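Glutathione transferase (Leptospira interrogans serovar Lai, PDB 3UBK) binds glutathione and probably transfers it to electrophilic substrates, as other glutathione transferases do. Local coordinates at residues 13-17 / 100-104; 19-24 / 195-201; 52-56 / 67-71; 136-142 / 182-188. All blocks are in the same frame, centred on the assembly; numbering follows the deposited sequence.

Contacts 1 and 2 both use helix 13-25 and join the thioredoxin-like domain to the helical domain. Their centres lie about 16 Å apart, and N16 CG touches V201 CG1 at 3.7 Å. Contact 3 is internal to the thioredoxin-like domain. It meets contact 1 where P52 CG packs on Y14 O at 3.6 Å. These two contacts border the glutathione site: the side chains of K17 and P52 come within about 3 and 4 Å of that of S64. Contact 4 lies inside the helical domain, away from the annotated sites, and its centre is about 27 Å from that of contact 3. It touches contact 1 through L136 CD2 and L103 CD1, 3.9 Å apart.

Contact 1. Residues 13-17 / 100-104; sequences NYVNK and ETYLD
E100 OE2 is gripped by K17 NZ and by H161 NE2 of helix 153-169. The K17 bond is a salt bridge. Its NZ-OE2 distance of 2.5 Å is very short, so the exact length is doubtful. The two side chains cross at about a right angle. K17 is extended throughout, with CG anti to the backbone N (chi1 169°), and this carries the ammonium far from its own helix. K17 NZ also bonds S64 OG. S64 is a glutathione-binding residue, so K17 ties E100 to the edge of that site, which holds no glutathione in this chain.

The axes of the two short helical segments stay 14.3 Å apart, and side chains alone span the distance. The contact crosses the domain interface of the glutathione transferase fold. Helix 13-25 belongs to the thioredoxin-like domain and helix 86-111 to the helical one.

Y14 reaches between two carboxylates. Its CE2 lies 3.6 Å from E100 OE2, and its OH is 3.0 Å from D104 OD2. The ring is turned 62° from the E100 carboxylate plane and 64° from that of D104. H161 meets the same ring edge-to-face. D104 is buried, and its OD1 accepts a bond from outside the two segments, from Y111 OH.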
loop_
_atom_site.group_PDB
_atom_site.type_symbol
_atom_site.label_atom_id
_atom_site.label_comp_id
_atom_site.label_asym_id
_atom_site.label_seq_id
_atom_site.Cartn_x
_atom_site.Cartn_y
_atom_site.Cartn_z
ATOM N N ASN A 13 4.508 -13.035 6.550
ATOM C CA ASN A 13 5.188 -12.566 5.350
ATOM C C ASN A 13 5.530 -11.062 5.358
ATOM O O ASN A 13 6.511 -10.638 4.733
ATOM C CB ASN A 13 4.468 -12.989 4.064
ATOM C CG ASN A 13 2.965 -12.817 4.139
ATOM O OD1 ASN A 13 2.323 -12.557 3.120
ATOM N ND2 ASN A 13 2.395 -12.953 5.337
ATOM N N TYR A 14 4.739 -10.264 6.070
ATOM C CA TYR A 14 5.037 -8.835 6.211
ATOM C C TYR A 14 6.248 -8.591 7.110
ATOM O O TYR A 14 7.034 -7.685 6.859
ATOM C CB TYR A 14 3.805 -8.064 6.702
ATOM C CG TYR A 14 2.735 -8.078 5.626
ATOM C CD1 TYR A 14 1.766 -9.074 5.593
ATOM C CD2 TYR A 14 2.745 -7.140 4.602
ATOM C CE1 TYR A 14 0.803 -9.108 4.581
ATOM C CE2 TYR A 14 1.787 -7.166 3.594
ATOM C CZ TYR A 14 0.820 -8.158 3.591
ATOM O OH TYR A 14 -0.126 -8.209 2.589
ATOM N N VAL A 15 6.397 -9.403 8.151
ATOM C CA VAL A 15 7.607 -9.357 8.976
ATOM C C VAL A 15 8.791 -9.739 8.098
ATOM O O VAL A 15 9.834 -9.064 8.077
ATOM C CB VAL A 15 7.490 -10.325 10.202
ATOM C CG1 VAL A 15 8.827 -10.474 10.920
ATOM C CG2 VAL A 15 6.415 -9.833 11.157
ATOM N N ASN A 16 8.624 -10.806 7.330
ATOM C CA ASN A 16 9.710 -11.301 6.511
ATOM C C ASN A 16 10.111 -10.329 5.418
ATOM O O ASN A 16 11.293 -10.204 5.109
ATOM C CB ASN A 16 9.384 -12.685 5.943
ATOM C CG ASN A 16 9.410 -13.742 7.014
ATOM O OD1 ASN A 16 10.002 -13.531 8.070
ATOM N ND2 ASN A 16 8.758 -14.864 6.772
ATOM N N LYS A 17 9.129 -9.654 4.824
ATOM C CA LYS A 17 9.413 -8.573 3.885
ATOM C C LYS A 17 10.414 -7.561 4.489
ATOM O O LYS A 17 11.403 -7.185 3.857
ATOM C CB LYS A 17 8.099 -7.878 3.499
ATOM C CG LYS A 17 8.233 -6.556 2.735
ATOM C CD LYS A 17 6.835 -5.907 2.683
ATOM C CE LYS A 17 6.801 -4.551 2.028
ATOM N NZ LYS A 17 5.455 -3.923 2.319
ATOM N N GLU A 100 1.596 -7.288 -3.332
ATOM C CA GLU A 100 0.901 -7.248 -2.048
ATOM C C GLU A 100 -0.608 -7.086 -2.159
ATOM O O GLU A 100 -1.369 -7.779 -1.475
ATOM C CB GLU A 100 1.447 -6.120 -1.165
ATOM C CG GLU A 100 2.739 -6.454 -0.500
ATOM C CD GLU A 100 3.129 -5.430 0.526
ATOM O OE1 GLU A 100 2.464 -4.379 0.630
ATOM O OE2 GLU A 100 4.112 -5.673 1.234
ATOM N N THR A 101 -1.039 -6.152 -2.999
ATOM C CA THR A 101 -2.449 -5.762 -3.035
ATOM C C THR A 101 -3.297 -6.644 -3.936
ATOM O O THR A 101 -4.439 -6.950 -3.610
ATOM C CB THR A 101 -2.619 -4.278 -3.435
ATOM O OG1 THR A 101 -1.837 -3.470 -2.549
ATOM C CG2 THR A 101 -4.080 -3.848 -3.319
ATOM N N TYR A 102 -2.751 -7.065 -5.055
ATOM C CA TYR A 102 -3.505 -7.816 -6.018
ATOM C C TYR A 102 -3.189 -9.302 -6.027
ATOM O O TYR A 102 -3.849 -10.055 -6.687
ATOM C CB TYR A 102 -3.298 -7.229 -7.403
ATOM C CG TYR A 102 -3.462 -5.746 -7.456
ATOM C CD1 TYR A 102 -4.549 -5.138 -6.917
ATOM C CD2 TYR A 102 -2.528 -4.962 -8.055
ATOM C CE1 TYR A 102 -4.693 -3.802 -6.971
ATOM C CE2 TYR A 102 -2.663 -3.642 -8.115
ATOM C CZ TYR A 102 -3.734 -3.057 -7.562
ATOM O OH TYR A 102 -3.850 -1.714 -7.624
ATOM N N LEU A 103 -2.168 -9.716 -5.305
ATOM C CA LEU A 103 -1.857 -11.140 -5.198
ATOM C C LEU A 103 -2.062 -11.685 -3.795
ATOM O O LEU A 103 -2.745 -12.695 -3.615
ATOM C CB LEU A 103 -0.447 -11.450 -5.691
ATOM C CG LEU A 103 -0.201 -11.287 -7.190
ATOM C CD1 LEU A 103 1.220 -11.680 -7.516
ATOM C CD2 LEU A 103 -1.193 -12.119 -8.013
ATOM N N ASP A 104 -1.489 -11.020 -2.795
ATOM C CA ASP A 104 -1.537 -11.547 -1.432
ATOM C C ASP A 104 -2.845 -11.303 -0.695
ATOM O O ASP A 104 -3.311 -12.167 0.054
ATOM C CB ASP A 104 -0.390 -11.013 -0.574
ATOM C CG ASP A 104 -0.288 -11.737 0.747
ATOM O OD1 ASP A 104 -0.034 -12.961 0.724
ATOM O OD2 ASP A 104 -0.478 -11.095 1.798
#

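Contact 2. Residues 19-24 / 195-201; sequences KLGILE and KAGPALV. With SO4 (sulfate ion), chain C.
L20 and L23 pack on G197, P198, L200 and V201 where helix 13-25 of the thioredoxin-like domain meets helix 196-213 of the helical domain. The helical segments run at 141° to each other, with axes 8.9 Å apart. The nearest CA atoms are those of L23 and G197, 5.4 Å apart. With no side chain at G197, L23 CB can sit over its CA. V201 CG2 is the main bump. It fits between L23 CD1 at 3.6 Å and L20 CD2 at 3.8 Å. L20 CD2 also rests on P198, while L23 CD2 meets L200 CD2.

Beside this patch, K195 folds back, bent at its last two torsions, and NZ forms a salt bridge with E24 OE2 at 2.8 Å. It meets the syn side of the carboxylate, 22° out of plane. Y145 OH and a sulfate, probably from the crystallisation liquor, also bond this NZ. A water joins E24 OE1, G197 N and the sulfate. A196 N points almost straight at sulfate O1, 3.0 Å away at 174°.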
loop_
_atom_site.group_PDB
_atom_site.type_symbol
_atom_site.label_atom_id
_atom_site.label_comp_id
_atom_site.label_asym_id
_atom_site.label_seq_id
_atom_site.Cartn_x
_atom_site.Cartn_y
_atom_site.Cartn_z
ATOM N N LYS A 19 12.364 -7.991 7.196
ATOM C CA LYS A 19 13.574 -8.713 7.582
ATOM C C LYS A 19 14.546 -8.879 6.406
ATOM O O LYS A 19 15.769 -8.752 6.565
ATOM C CB LYS A 19 13.140 -10.077 8.135
ATOM C CG LYS A 19 14.066 -10.730 9.101
ATOM C CD LYS A 19 13.326 -11.845 9.848
ATOM C CE LYS A 19 14.301 -12.911 10.288
ATOM N NZ LYS A 19 13.637 -14.003 11.065
ATOM N N LEU A 20 14.013 -9.176 5.220
ATOM C CA LEU A 20 14.836 -9.280 4.027
ATOM C C LEU A 20 15.636 -7.995 3.750
ATOM O O LEU A 20 16.827 -8.040 3.368
ATOM C CB LEU A 20 13.965 -9.619 2.804
ATOM C CG LEU A 20 13.423 -11.045 2.704
ATOM C CD1 LEU A 20 12.207 -11.140 1.735
ATOM C CD2 LEU A 20 14.543 -12.004 2.289
ATOM N N GLY A 21 14.979 -6.851 3.921
ATOM C CA GLY A 21 15.622 -5.554 3.692
ATOM C C GLY A 21 16.692 -5.269 4.729
ATOM O O GLY A 21 17.782 -4.831 4.386
ATOM N N ILE A 22 16.382 -5.523 5.998
ATOM C CA ILE A 22 17.351 -5.340 7.089
ATOM C C ILE A 22 18.593 -6.215 6.876
ATOM O O ILE A 22 19.730 -5.742 6.990
ATOM C CB ILE A 22 16.709 -5.660 8.460
ATOM C CG1 ILE A 22 15.713 -4.561 8.868
ATOM C CG2 ILE A 22 17.778 -5.824 9.565
ATOM C CD1 ILE A 22 14.780 -4.945 10.069
ATOM N N LEU A 23 18.374 -7.491 6.571
ATOM C CA LEU A 23 19.474 -8.439 6.384
ATOM C C LEU A 23 20.332 -8.068 5.194
ATOM O O LEU A 23 21.557 -8.161 5.252
ATOM C CB LEU A 23 18.933 -9.860 6.186
ATOM C CG LEU A 23 18.375 -10.465 7.475
ATOM C CD1 LEU A 23 17.646 -11.785 7.169
ATOM C CD2 LEU A 23 19.527 -10.654 8.489
ATOM N N GLU A 24 19.689 -7.650 4.107
ATOM C CA GLU A 24 20.428 -7.369 2.889
ATOM C C GLU A 24 21.364 -6.162 3.022
ATOM O O GLU A 24 22.455 -6.157 2.431
ATOM C CB GLU A 24 19.470 -7.198 1.708
ATOM C CG GLU A 24 20.165 -7.278 0.365
ATOM C CD GLU A 24 20.646 -8.695 0.021
ATOM O OE1 GLU A 24 20.224 -9.678 0.673
ATOM O OE2 GLU A 24 21.431 -8.819 -0.928
ATOM N N LYS A 195 21.383 -16.940 -1.499
ATOM C CA LYS A 195 21.823 -15.772 -0.752
ATOM C C LYS A 195 21.609 -15.955 0.735
ATOM O O LYS A 195 20.592 -16.511 1.162
ATOM C CB LYS A 195 21.070 -14.522 -1.229
ATOM C CG LYS A 195 21.406 -14.111 -2.677
ATOM C CD LYS A 195 20.377 -13.100 -3.219
ATOM C CE LYS A 195 20.330 -11.845 -2.346
ATOM N NZ LYS A 195 21.610 -11.089 -2.491
ATOM N N ALA A 196 22.551 -15.443 1.522
ATOM C CA ALA A 196 22.525 -15.610 2.983
ATOM C C ALA A 196 21.283 -15.041 3.661
ATOM O O ALA A 196 20.726 -15.668 4.562
ATOM C CB ALA A 196 23.780 -15.012 3.610
ATOM N N GLY A 197 20.875 -13.842 3.254
ATOM C CA GLY A 197 19.708 -13.178 3.847
ATOM C C GLY A 197 18.402 -13.920 3.563
ATOM O O GLY A 197 17.692 -14.313 4.490
ATOM N N PRO A 198 18.066 -14.110 2.279
ATOM C CA PRO A 198 16.829 -14.851 1.992
ATOM C C PRO A 198 16.846 -16.266 2.572
ATOM O O PRO A 198 15.804 -16.746 3.050
ATOM C CB PRO A 198 16.791 -14.880 0.454
ATOM C CG PRO A 198 17.486 -13.589 0.064
ATOM C CD PRO A 198 18.639 -13.512 1.063
ATOM N N ALA A 199 18.002 -16.931 2.542
ATOM C CA ALA A 199 18.108 -18.268 3.155
ATOM C C ALA A 199 17.796 -18.216 4.643
ATOM O O ALA A 199 17.073 -19.071 5.160
ATOM C CB ALA A 199 19.488 -18.902 2.912
ATOM N N LEU A 200 18.331 -17.209 5.338
ATOM C CA LEU A 200 18.095 -17.074 6.780
ATOM C C LEU A 200 16.612 -16.811 7.091
ATOM O O LEU A 200 16.033 -17.383 8.030
ATOM C CB LEU A 200 18.964 -15.947 7.361
ATOM C CG LEU A 200 18.863 -15.730 8.872
ATOM C CD1 LEU A 200 19.349 -16.976 9.610
ATOM C CD2 LEU A 200 19.660 -14.506 9.312
ATOM N N VAL A 201 15.987 -15.952 6.294
ATOM C CA VAL A 201 14.554 -15.696 6.457
ATOM C C VAL A 201 13.738 -16.997 6.320
ATOM O O VAL A 201 12.865 -17.285 7.149
ATOM C CB VAL A 201 14.065 -14.621 5.461
ATOM C CG1 VAL A 201 12.547 -14.629 5.360
ATOM C CG2 VAL A 201 14.590 -13.239 5.897
HETATM S S SO4 C . 24.982 -13.024 -0.652
HETATM O O1 SO4 C . 24.933 -14.049 0.382
HETATM O O2 SO4 C . 26.154 -12.183 -0.412
HETATM O O3 SO4 C . 23.796 -12.164 -0.644
HETATM O O4 SO4 C . 25.090 -13.665 -1.961
HETATM O O HOH W 1 12.131 -15.231 9.017
HETATM O O HOH W 2 21.888 -11.826 1.348
#

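Contact 3. Residues 52-56 / 67-71; sequences PVLEM and ILEFL
I67 opens the contact on the helix by packing against both P52 and L54. Its CD1 lies between P52 and the strand backbone. It is 3.9 Å from P52 CG and 3.8 Å from L54 N. Behind it, CG1 and CG2 both rest against L54 CB. CG1 is anti to the carbonyl carbon (chi1 -68°), which sends CD1 toward P52.

P52 follows a cis peptide bond. This is the cis-proline of the thioredoxin-like fold, placed just before strand 53-56. In this protein the preceding residue, I51, binds glutathione. The helix follows the last hairpin of the sheet, 53-56 and 59-61, and covers one face of it. The strand and helix segments run roughly parallel, at 32°.

F70, one turn on, meets L54 and M56. L54 CD2 approaches the ring obliquely, 3.9 Å from F70 CD2. M56 makes a Met-aromatic contact: its SD lies at the ring edge, in plane, 3.8 Å from F70 CE2 and 5.1 Å from the ring centre. W87 of the second subunit also packs on M56 and on the F70 ring.

L71 is the last residue to touch. Its CD2 meets L54 CD2 at 4.0 Å.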
loop_
_atom_site.group_PDB
_atom_site.type_symbol
_atom_site.label_atom_id
_atom_site.label_comp_id
_atom_site.label_asym_id
_atom_site.label_seq_id
_atom_site.Cartn_x
_atom_site.Cartn_y
_atom_site.Cartn_z
ATOM N N PRO A 52 4.526 -6.402 11.115
ATOM C CA PRO A 52 5.603 -5.990 12.016
ATOM C C PRO A 52 5.468 -4.568 12.549
ATOM O O PRO A 52 4.781 -3.722 11.958
ATOM C CB PRO A 52 6.843 -6.043 11.104
ATOM C CG PRO A 52 6.299 -5.652 9.780
ATOM C CD PRO A 52 4.970 -6.382 9.710
ATOM N N VAL A 53 6.140 -4.320 13.667
ATOM C CA VAL A 53 6.366 -2.970 14.150
ATOM C C VAL A 53 7.870 -2.804 14.283
ATOM O O VAL A 53 8.543 -3.681 14.834
ATOM C CB VAL A 53 5.734 -2.731 15.534
ATOM C CG1 VAL A 53 5.864 -1.274 15.936
ATOM C CG2 VAL A 53 4.268 -3.155 15.544
ATOM N N LEU A 54 8.403 -1.695 13.772
ATOM C CA LEU A 54 9.811 -1.371 13.967
ATOM C C LEU A 54 9.956 -0.420 15.141
ATOM O O LEU A 54 9.238 0.590 15.244
ATOM C CB LEU A 54 10.407 -0.721 12.718
ATOM C CG LEU A 54 11.914 -0.423 12.751
ATOM C CD1 LEU A 54 12.691 -1.639 12.279
ATOM C CD2 LEU A 54 12.231 0.777 11.873
ATOM N N GLU A 55 10.878 -0.739 16.040
ATOM C CA GLU A 55 11.170 0.160 17.153
ATOM C C GLU A 55 12.605 0.668 17.051
ATOM O O GLU A 55 13.541 -0.118 16.895
ATOM C CB GLU A 55 10.957 -0.554 18.493
ATOM C CG GLU A 55 11.353 0.271 19.707
ATOM C CD GLU A 55 11.197 -0.496 21.022
ATOM O OE1 GLU A 55 10.771 -1.663 20.979
ATOM O OE2 GLU A 55 11.513 0.065 22.089
ATOM N N MET A 56 12.758 1.986 17.085
ATOM C CA MET A 56 14.065 2.639 17.226
ATOM C C MET A 56 13.899 3.837 18.146
ATOM O O MET A 56 12.877 4.518 18.098
ATOM C CB MET A 56 14.568 3.167 15.889
ATOM C CG MET A 56 15.139 2.154 14.951
ATOM S SD MET A 56 15.923 2.986 13.554
ATOM C CE MET A 56 17.195 3.950 14.357
ATOM N N ILE A 67 7.900 1.219 7.135
ATOM C CA ILE A 67 9.151 0.733 7.753
ATOM C C ILE A 67 10.313 0.657 6.748
ATOM O O ILE A 67 11.396 1.195 6.990
ATOM C CB ILE A 67 8.961 -0.654 8.424
ATOM C CG1 ILE A 67 8.041 -0.553 9.650
ATOM C CG2 ILE A 67 10.314 -1.273 8.817
ATOM C CD1 ILE A 67 7.524 -1.915 10.120
ATOM N N LEU A 68 10.106 -0.022 5.623
ATOM C CA LEU A 68 11.189 -0.176 4.656
ATOM C C LEU A 68 11.574 1.139 3.957
ATOM O O LEU A 68 12.735 1.348 3.643
ATOM C CB LEU A 68 10.880 -1.287 3.635
ATOM C CG LEU A 68 11.101 -2.684 4.238
ATOM C CD1 LEU A 68 10.666 -3.748 3.251
ATOM C CD2 LEU A 68 12.557 -2.922 4.660
ATOM N N GLU A 69 10.605 2.027 3.725
ATOM C CA GLU A 69 10.920 3.342 3.151
ATOM C C GLU A 69 11.746 4.144 4.155
ATOM O O GLU A 69 12.677 4.864 3.795
ATOM C CB GLU A 69 9.627 4.098 2.805
ATOM C CG GLU A 69 8.811 3.423 1.697
ATOM C CD GLU A 69 9.134 3.939 0.301
ATOM O OE1 GLU A 69 10.054 4.773 0.139
ATOM O OE2 GLU A 69 8.440 3.519 -0.647
ATOM N N PHE A 70 11.406 3.989 5.427
ATOM C CA PHE A 70 12.130 4.678 6.499
ATOM C C PHE A 70 13.579 4.171 6.621
ATOM O O PHE A 70 14.537 4.963 6.623
ATOM C CB PHE A 70 11.365 4.492 7.815
ATOM C CG PHE A 70 12.129 4.923 9.037
ATOM C CD1 PHE A 70 12.093 6.248 9.465
ATOM C CD2 PHE A 70 12.885 4.000 9.755
ATOM C CE1 PHE A 70 12.805 6.656 10.611
ATOM C CE2 PHE A 70 13.594 4.392 10.911
ATOM C CZ PHE A 70 13.547 5.732 11.333
ATOM N N LEU A 71 13.735 2.853 6.719
ATOM C CA LEU A 71 15.058 2.257 6.843
ATOM C C LEU A 71 15.936 2.618 5.650
ATOM O O LEU A 71 17.122 2.882 5.815
ATOM C CB LEU A 71 14.978 0.728 6.984
ATOM C CG LEU A 71 14.445 0.247 8.327
ATOM C CD1 LEU A 71 14.275 -1.267 8.307
ATOM C CD2 LEU A 71 15.389 0.691 9.455
#

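Contact 4. Residues 136-142 / 182-188; sequences LQRVVRF and LNGWKEY. With SO4 (sulfate ion), chain E.
Q137 and N183 make the one hydrogen bond between the two segments. N183 N donates to Q137 OE1 at 2.7 Å, in the carbonyl plane and on a lone pair, but the N-H...O angle is a bent 138°. Q137 folds at chi2 (68°), which brings its amide beside N183 CB.

The apolar contacts centre on L182 and F142. L182 CD2 touches L136 CD2 at 3.7 Å and lies at the edge of the F142 ring. L182 CD1 has V140 as a distant apolar neighbour and also lies against the amide oxygen of Q137.

The aromatic pair is F142 and Y188. F142 CE1 sits over one face of the Y188 ring, 3.5 Å from Y188 CG. The planes meet obliquely, at 49°. The G184 carbonyl O lies above the F142 ring centre.

A sulfate, probably from the crystallisation liquor, binds at the start of helix 185-193. The backbone N atoms of G184, K186 and E187 all donate to it. G184 is the N-cap and the third residue of a type II turn from L182 to W185. A CB there would jam against the carbonyl O of N183 and run into F142 CD2.

The contact joins the end of helix 119-139 and the segment after it to helix 185-193. L136 also packs on helix 86-111, while L182 and W185 rest on L162 of helix 153-169. Y188 OH bonds D155 of that same helix.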
loop_
_atom_site.group_PDB
_atom_site.type_symbol
_atom_site.label_atom_id
_atom_site.label_comp_id
_atom_site.label_asym_id
_atom_site.label_seq_id
_atom_site.Cartn_x
_atom_site.Cartn_y
_atom_site.Cartn_z
ATOM N N LEU A 136 1.557 -8.660 -13.290
ATOM C CA LEU A 136 2.927 -8.741 -12.761
ATOM C C LEU A 136 3.922 -9.113 -13.854
ATOM O O LEU A 136 4.961 -8.476 -14.005
ATOM C CB LEU A 136 3.000 -9.742 -11.600
ATOM C CG LEU A 136 4.338 -9.866 -10.855
ATOM C CD1 LEU A 136 4.743 -8.523 -10.251
ATOM C CD2 LEU A 136 4.259 -10.945 -9.784
ATOM N N GLN A 137 3.591 -10.134 -14.636
ATOM C CA GLN A 137 4.461 -10.558 -15.730
ATOM C C GLN A 137 4.905 -9.374 -16.586
ATOM O O GLN A 137 6.005 -9.360 -17.133
ATOM C CB GLN A 137 3.758 -11.621 -16.591
ATOM C CG GLN A 137 4.651 -12.286 -17.630
ATOM C CD GLN A 137 5.717 -13.168 -17.002
ATOM O OE1 GLN A 137 5.405 -14.129 -16.298
ATOM N NE2 GLN A 137 6.982 -12.837 -17.244
ATOM N N ARG A 138 4.057 -8.361 -16.693
ATOM C CA ARG A 138 4.369 -7.227 -17.554
ATOM C C ARG A 138 5.500 -6.325 -17.040
ATOM O O ARG A 138 6.179 -5.675 -17.836
ATOM C CB ARG A 138 3.111 -6.383 -17.811
ATOM C CG ARG A 138 2.031 -7.071 -18.660
ATOM C CD ARG A 138 0.881 -6.094 -18.985
ATOM N NE ARG A 138 -0.361 -6.801 -19.289
ATOM C CZ ARG A 138 -0.882 -6.915 -20.509
ATOM N NH1 ARG A 138 -0.284 -6.349 -21.550
ATOM N NH2 ARG A 138 -2.013 -7.582 -20.682
ATOM N N VAL A 139 5.696 -6.255 -15.722
ATOM C CA VAL A 139 6.684 -5.312 -15.172
ATOM C C VAL A 139 7.963 -5.952 -14.596
ATOM O O VAL A 139 8.955 -5.250 -14.361
ATOM C CB VAL A 139 6.072 -4.347 -14.108
ATOM C CG1 VAL A 139 5.255 -3.230 -14.765
ATOM C CG2 VAL A 139 5.239 -5.104 -13.111
ATOM N N VAL A 140 7.944 -7.265 -14.374
ATOM C CA VAL A 140 9.109 -7.959 -13.798
ATOM C C VAL A 140 10.200 -8.214 -14.827
ATOM O O VAL A 140 9.920 -8.347 -16.024
ATOM C CB VAL A 140 8.737 -9.298 -13.133
ATOM C CG1 VAL A 140 7.742 -9.075 -12.019
ATOM C CG2 VAL A 140 8.208 -10.295 -14.168
ATOM N N ARG A 141 11.443 -8.276 -14.353
ATOM C CA ARG A 141 12.603 -8.504 -15.218
ATOM C C ARG A 141 13.388 -9.771 -14.830
ATOM O O ARG A 141 13.896 -10.489 -15.700
ATOM C CB ARG A 141 13.548 -7.304 -15.167
ATOM C CG ARG A 141 13.084 -6.033 -15.898
ATOM C CD ARG A 141 14.163 -4.966 -15.677
ATOM N NE ARG A 141 14.088 -3.807 -16.559
ATOM C CZ ARG A 141 13.888 -2.560 -16.138
ATOM N NH1 ARG A 141 13.730 -2.308 -14.844
ATOM N NH2 ARG A 141 13.845 -1.563 -17.011
ATOM N N PHE A 142 13.514 -10.028 -13.528
ATOM C CA PHE A 142 14.225 -11.217 -13.053
ATOM C C PHE A 142 15.608 -11.301 -13.682
ATOM O O PHE A 142 15.947 -12.308 -14.285
ATOM C CB PHE A 142 13.453 -12.496 -13.413
ATOM C CG PHE A 142 12.199 -12.710 -12.614
ATOM C CD1 PHE A 142 12.224 -12.674 -11.231
ATOM C CD2 PHE A 142 10.984 -12.967 -13.252
ATOM C CE1 PHE A 142 11.068 -12.878 -10.491
ATOM C CE2 PHE A 142 9.826 -13.179 -12.519
ATOM C CZ PHE A 142 9.867 -13.139 -11.138
ATOM N N LEU A 182 3.755 -17.298 -13.695
ATOM C CA LEU A 182 4.810 -16.280 -13.595
ATOM C C LEU A 182 6.158 -16.775 -14.136
ATOM O O LEU A 182 6.927 -17.445 -13.441
ATOM C CB LEU A 182 4.965 -15.788 -12.154
ATOM C CG LEU A 182 5.954 -14.628 -11.957
ATOM C CD1 LEU A 182 5.630 -13.475 -12.881
ATOM C CD2 LEU A 182 5.945 -14.157 -10.520
ATOM N N ASN A 183 6.425 -16.420 -15.384
ATOM C CA ASN A 183 7.655 -16.749 -16.069
ATOM C C ASN A 183 8.896 -16.250 -15.325
ATOM O O ASN A 183 9.147 -15.042 -15.274
ATOM C CB ASN A 183 7.613 -16.090 -17.443
ATOM C CG ASN A 183 8.258 -16.926 -18.508
ATOM O OD1 ASN A 183 9.477 -17.117 -18.518
ATOM N ND2 ASN A 183 7.444 -17.422 -19.434
ATOM N N GLY A 184 9.677 -17.173 -14.766
ATOM C CA GLY A 184 10.927 -16.804 -14.097
ATOM C C GLY A 184 10.906 -16.963 -12.588
ATOM O O GLY A 184 11.951 -16.910 -11.932
ATOM N N TRP A 185 9.721 -17.170 -12.030
ATOM C CA TRP A 185 9.581 -17.297 -10.580
ATOM C C TRP A 185 10.379 -18.430 -9.919
ATOM O O TRP A 185 10.952 -18.245 -8.847
ATOM C CB TRP A 185 8.118 -17.449 -10.181
ATOM C CG TRP A 185 7.993 -17.952 -8.779
ATOM C CD1 TRP A 185 7.467 -19.143 -8.381
ATOM C CD2 TRP A 185 8.435 -17.289 -7.586
ATOM N NE1 TRP A 185 7.538 -19.258 -7.014
ATOM C CE2 TRP A 185 8.132 -18.133 -6.503
ATOM C CE3 TRP A 185 9.056 -16.062 -7.331
ATOM C CZ2 TRP A 185 8.431 -17.794 -5.180
ATOM C CZ3 TRP A 185 9.346 -15.723 -6.019
ATOM C CH2 TRP A 185 9.034 -16.583 -4.960
ATOM N N LYS A 186 10.370 -19.616 -10.518
ATOM C CA LYS A 186 11.029 -20.745 -9.883
ATOM C C LYS A 186 12.530 -20.504 -9.871
ATOM O O LYS A 186 13.195 -20.740 -8.875
ATOM C CB LYS A 186 10.702 -22.067 -10.602
ATOM C CG LYS A 186 9.246 -22.529 -10.440
ATOM C CD LYS A 186 8.847 -22.647 -8.970
ATOM C CE LYS A 186 7.444 -23.239 -8.805
ATOM N NZ LYS A 186 6.379 -22.425 -9.467
ATOM N N GLU A 187 13.051 -20.034 -10.994
ATOM C CA GLU A 187 14.468 -19.752 -11.123
ATOM C C GLU A 187 14.894 -18.629 -10.153
ATOM O O GLU A 187 15.939 -18.719 -9.501
ATOM C CB GLU A 187 14.774 -19.385 -12.571
ATOM C CG GLU A 187 16.234 -19.474 -12.962
ATOM C CD GLU A 187 16.455 -19.189 -14.435
ATOM O OE1 GLU A 187 17.624 -19.001 -14.846
ATOM O OE2 GLU A 187 15.453 -19.145 -15.182
ATOM N N TYR A 188 14.063 -17.592 -10.038
ATOM C CA TYR A 188 14.336 -16.478 -9.123
ATOM C C TYR A 188 14.350 -16.970 -7.688
ATOM O O TYR A 188 15.224 -16.615 -6.902
ATOM C CB TYR A 188 13.275 -15.384 -9.291
ATOM C CG TYR A 188 13.248 -14.325 -8.190
ATOM C CD1 TYR A 188 14.121 -13.249 -8.217
ATOM C CD2 TYR A 188 12.319 -14.389 -7.161
ATOM C CE1 TYR A 188 14.082 -12.260 -7.229
ATOM C CE2 TYR A 188 12.267 -13.412 -6.173
ATOM C CZ TYR A 188 13.158 -12.353 -6.209
ATOM O OH TYR A 188 13.114 -11.382 -5.228
HETATM S S SO4 E . 10.192 -20.571 -13.599
HETATM O O1 SO4 E . 10.347 -22.019 -13.742
HETATM O O2 SO4 E . 9.896 -19.965 -14.896
HETATM O O3 SO4 E . 9.082 -20.298 -12.682
HETATM O O4 SO4 E . 11.442 -20.005 -13.088
#